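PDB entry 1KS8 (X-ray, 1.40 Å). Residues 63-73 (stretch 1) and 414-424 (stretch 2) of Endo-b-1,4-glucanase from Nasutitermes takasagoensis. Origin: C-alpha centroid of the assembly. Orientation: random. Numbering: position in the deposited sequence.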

# COMPACT_ATOMS: atom_id res chain seq x y z
N PHE A 63 1.89 8.15 5.30
CA PHE A 63 2.94 7.15 5.27
C PHE A 63 2.44 5.87 4.58
O PHE A 63 3.00 5.45 3.57
CB PHE A 63 3.44 6.89 6.69
CG PHE A 63 4.76 6.16 6.76
CD1 PHE A 63 5.69 6.26 5.73
CD2 PHE A 63 5.09 5.41 7.88
CE1 PHE A 63 6.93 5.62 5.82
CE2 PHE A 63 6.32 4.77 7.98
CZ PHE A 63 7.24 4.87 6.95
N PRO A 64 1.38 5.24 5.11
CA PRO A 64 0.93 4.03 4.41
C PRO A 64 0.39 4.33 3.01
O PRO A 64 0.43 3.46 2.15
CB PRO A 64 -0.13 3.45 5.35
CG PRO A 64 -0.64 4.65 6.09
CD PRO A 64 0.63 5.43 6.37
N MET A 65 -0.10 5.55 2.77
CA MET A 65 -0.62 5.86 1.44
C MET A 65 0.52 5.90 0.43
O MET A 65 0.38 5.42 -0.69
CB MET A 65 -1.35 7.21 1.42
CG MET A 65 -2.34 7.31 0.26
SD MET A 65 -2.90 8.98 -0.14
CE MET A 65 -3.55 9.51 1.46
N ALA A 66 1.65 6.48 0.83
CA ALA A 66 2.81 6.56 -0.05
C ALA A 66 3.36 5.16 -0.31
O ALA A 66 3.69 4.81 -1.44
CB ALA A 66 3.88 7.45 0.58
N TYR A 67 3.45 4.36 0.75
CA TYR A 67 3.93 2.99 0.63
C TYR A 67 3.06 2.23 -0.37
O TYR A 67 3.56 1.52 -1.24
CB TYR A 67 3.86 2.28 1.99
CG TYR A 67 3.91 0.78 1.89
CD1 TYR A 67 5.12 0.10 1.72
CD2 TYR A 67 2.73 0.03 1.90
CE1 TYR A 67 5.15 -1.29 1.56
CE2 TYR A 67 2.75 -1.35 1.74
CZ TYR A 67 3.96 -2.00 1.57
OH TYR A 67 3.97 -3.37 1.38
N THR A 68 1.75 2.40 -0.24
CA THR A 68 0.81 1.74 -1.13
C THR A 68 1.10 2.12 -2.57
O THR A 68 1.18 1.26 -3.46
CB THR A 68 -0.64 2.13 -0.79
OG1 THR A 68 -0.99 1.61 0.50
CG2 THR A 68 -1.61 1.58 -1.83
N ALA A 69 1.27 3.42 -2.81
CA ALA A 69 1.55 3.92 -4.14
C ALA A 69 2.84 3.35 -4.72
O ALA A 69 2.89 2.96 -5.88
CB ALA A 69 1.61 5.44 -4.13
N THR A 70 3.89 3.29 -3.90
CA THR A 70 5.17 2.77 -4.37
C THR A 70 5.06 1.31 -4.78
O THR A 70 5.53 0.93 -5.85
CB THR A 70 6.26 2.88 -3.28
OG1 THR A 70 6.32 4.23 -2.81
CG2 THR A 70 7.63 2.50 -3.85
N VAL A 71 4.44 0.49 -3.94
CA VAL A 71 4.30 -0.93 -4.24
C VAL A 71 3.40 -1.18 -5.45
O VAL A 71 3.68 -2.06 -6.27
CB VAL A 71 3.79 -1.69 -3.00
CG1 VAL A 71 3.52 -3.15 -3.34
CG2 VAL A 71 4.85 -1.61 -1.90
N LEU A 72 2.32 -0.40 -5.59
CA LEU A 72 1.46 -0.58 -6.75
C LEU A 72 2.22 -0.21 -8.02
O LEU A 72 2.15 -0.92 -9.02
CB LEU A 72 0.20 0.29 -6.62
CG LEU A 72 -0.85 -0.14 -5.59
CD1 LEU A 72 -2.04 0.79 -5.68
CD2 LEU A 72 -1.29 -1.59 -5.83
N ALA A 73 2.96 0.90 -7.98
CA ALA A 73 3.74 1.33 -9.14
C ALA A 73 4.82 0.30 -9.46
O ALA A 73 5.09 -0.00 -10.62
CB ALA A 73 4.37 2.70 -8.87
N ALA A 414 -7.43 -2.47 4.46
CA ALA A 414 -6.66 -1.24 4.36
C ALA A 414 -5.94 -1.12 3.03
O ALA A 414 -5.65 -2.12 2.38
CB ALA A 414 -5.65 -1.17 5.50
N THR A 415 -5.64 0.11 2.63
CA THR A 415 -4.93 0.32 1.38
C THR A 415 -3.60 -0.42 1.38
O THR A 415 -3.23 -1.02 0.37
CB THR A 415 -4.69 1.82 1.11
OG1 THR A 415 -4.08 2.42 2.25
CG2 THR A 415 -6.01 2.52 0.81
N ASP A 416 -2.87 -0.40 2.50
CA ASP A 416 -1.59 -1.10 2.48
C ASP A 416 -1.73 -2.62 2.49
O ASP A 416 -0.79 -3.32 2.12
CB ASP A 416 -0.64 -0.62 3.61
CG ASP A 416 -1.16 -0.90 5.01
OD1 ASP A 416 -2.14 -1.65 5.19
OD2 ASP A 416 -0.54 -0.36 5.96
N TYR A 417 -2.90 -3.12 2.85
CA TYR A 417 -3.13 -4.57 2.85
C TYR A 417 -3.19 -5.11 1.42
O TYR A 417 -2.73 -6.21 1.15
CB TYR A 417 -4.46 -4.91 3.53
CG TYR A 417 -4.46 -4.98 5.04
CD1 TYR A 417 -3.45 -4.39 5.79
CD2 TYR A 417 -5.52 -5.60 5.71
CE1 TYR A 417 -3.50 -4.41 7.19
CE2 TYR A 417 -5.58 -5.62 7.10
CZ TYR A 417 -4.57 -5.03 7.83
OH TYR A 417 -4.65 -5.04 9.21
N ASN A 418 -3.78 -4.33 0.52
CA ASN A 418 -3.92 -4.77 -0.87
C ASN A 418 -2.77 -4.48 -1.82
O ASN A 418 -2.78 -4.98 -2.94
CB ASN A 418 -5.20 -4.17 -1.48
CG ASN A 418 -6.41 -5.04 -1.26
OD1 ASN A 418 -6.84 -5.27 -0.13
ND2 ASN A 418 -6.99 -5.53 -2.36
N ALA A 419 -1.78 -3.70 -1.39
CA ALA A 419 -0.67 -3.34 -2.27
C ALA A 419 0.20 -4.51 -2.73
O ALA A 419 0.28 -4.78 -3.93
CB ALA A 419 0.20 -2.27 -1.61
N GLY A 420 0.86 -5.18 -1.80
CA GLY A 420 1.69 -6.32 -2.17
C GLY A 420 0.86 -7.37 -2.86
O GLY A 420 1.28 -7.97 -3.85
N PHE A 421 -0.34 -7.59 -2.32
CA PHE A 421 -1.31 -8.55 -2.85
C PHE A 421 -1.61 -8.27 -4.32
O PHE A 421 -1.50 -9.16 -5.17
CB PHE A 421 -2.59 -8.44 -2.01
CG PHE A 421 -3.73 -9.28 -2.50
CD1 PHE A 421 -3.67 -10.67 -2.47
CD2 PHE A 421 -4.91 -8.67 -2.92
CE1 PHE A 421 -4.76 -11.44 -2.86
CE2 PHE A 421 -6.01 -9.43 -3.32
CZ PHE A 421 -5.94 -10.82 -3.28
N GLN A 422 -1.97 -7.03 -4.64
CA GLN A 422 -2.29 -6.68 -6.01
C GLN A 422 -1.09 -6.84 -6.94
O GLN A 422 -1.23 -7.34 -8.06
CB GLN A 422 -2.83 -5.25 -6.10
CG GLN A 422 -3.35 -4.91 -7.48
CD GLN A 422 -4.09 -3.59 -7.53
OE1 GLN A 422 -5.06 -3.38 -6.80
NE2 GLN A 422 -3.63 -2.69 -8.39
N SER A 423 0.08 -6.41 -6.49
CA SER A 423 1.27 -6.54 -7.32
C SER A 423 1.62 -8.00 -7.55
O SER A 423 2.11 -8.37 -8.62
CB SER A 423 2.44 -5.78 -6.69
OG SER A 423 2.17 -4.38 -6.72
N ALA A 424 1.37 -8.85 -6.55
CA ALA A 424 1.65 -10.28 -6.68
C ALA A 424 0.69 -10.89 -7.70
O ALA A 424 1.07 -11.77 -8.47
CB ALA A 424 1.48 -10.97 -5.32
O HOH W 1 1.39 -4.31 0.90
O HOH W 2 1.02 -3.33 -9.03

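A water stands where a helical backbone bond would be expected: water 1 lies between D416 O and G420 N, which make no direct bond, and ties that gap to Y67 OH of the other helix. It accepts from Y67 OH at 2.8 Å and from G420 N at 2.9 Å, and donates to D416 O at 2.7 Å. The two helices, almost 350 residues apart in sequence, run side by side at only 7° between their N-to-C directions, with axes 8.4 Å apart at closest approach.

Across this near-parallel pair a single direct hydrogen bond is made. S423 OG donates to V71 O at 2.8 Å. The acceptor is a helix carbonyl, so the bond ties side chain to backbone.

A419 is at the center, pointing toward the partner helix. Its CB sits 3.8 Å from V71 CG1 and 4.1 Å from T68 CA; the methyl thus meets backbone as well as side chain. Y67 adds its ring, with CE2 4.3 Å from A419 CB and CD2 3.8 Å from D416 CB. V71 CG1 also lies 3.6 Å from A419 C and 3.7 Å from G420 N. L72 starts out sideways, but its end comes nearer, bringing CD2 within 3.6 Å of Q422 NE2 and 4.0 Å of A419 CA.

T68 OG1 donates to P64 O, 2.9 Å away in its own helix; its approach to D416 N, 3.4 Å, has too poor an angle for a hydrogen bond. A second water also bridges the helices. Water 2 donates to L72 O at 2.7 Å and to S423 OG at 2.8 Å, so the serine hydroxyl gives one hydrogen bond and receives another.

The rule is compact: an alanine methyl packs at the center, while one serine hydroxyl and two waters link V71 O, L72 O, Y67 OH, D416 O and G420 N across the contact.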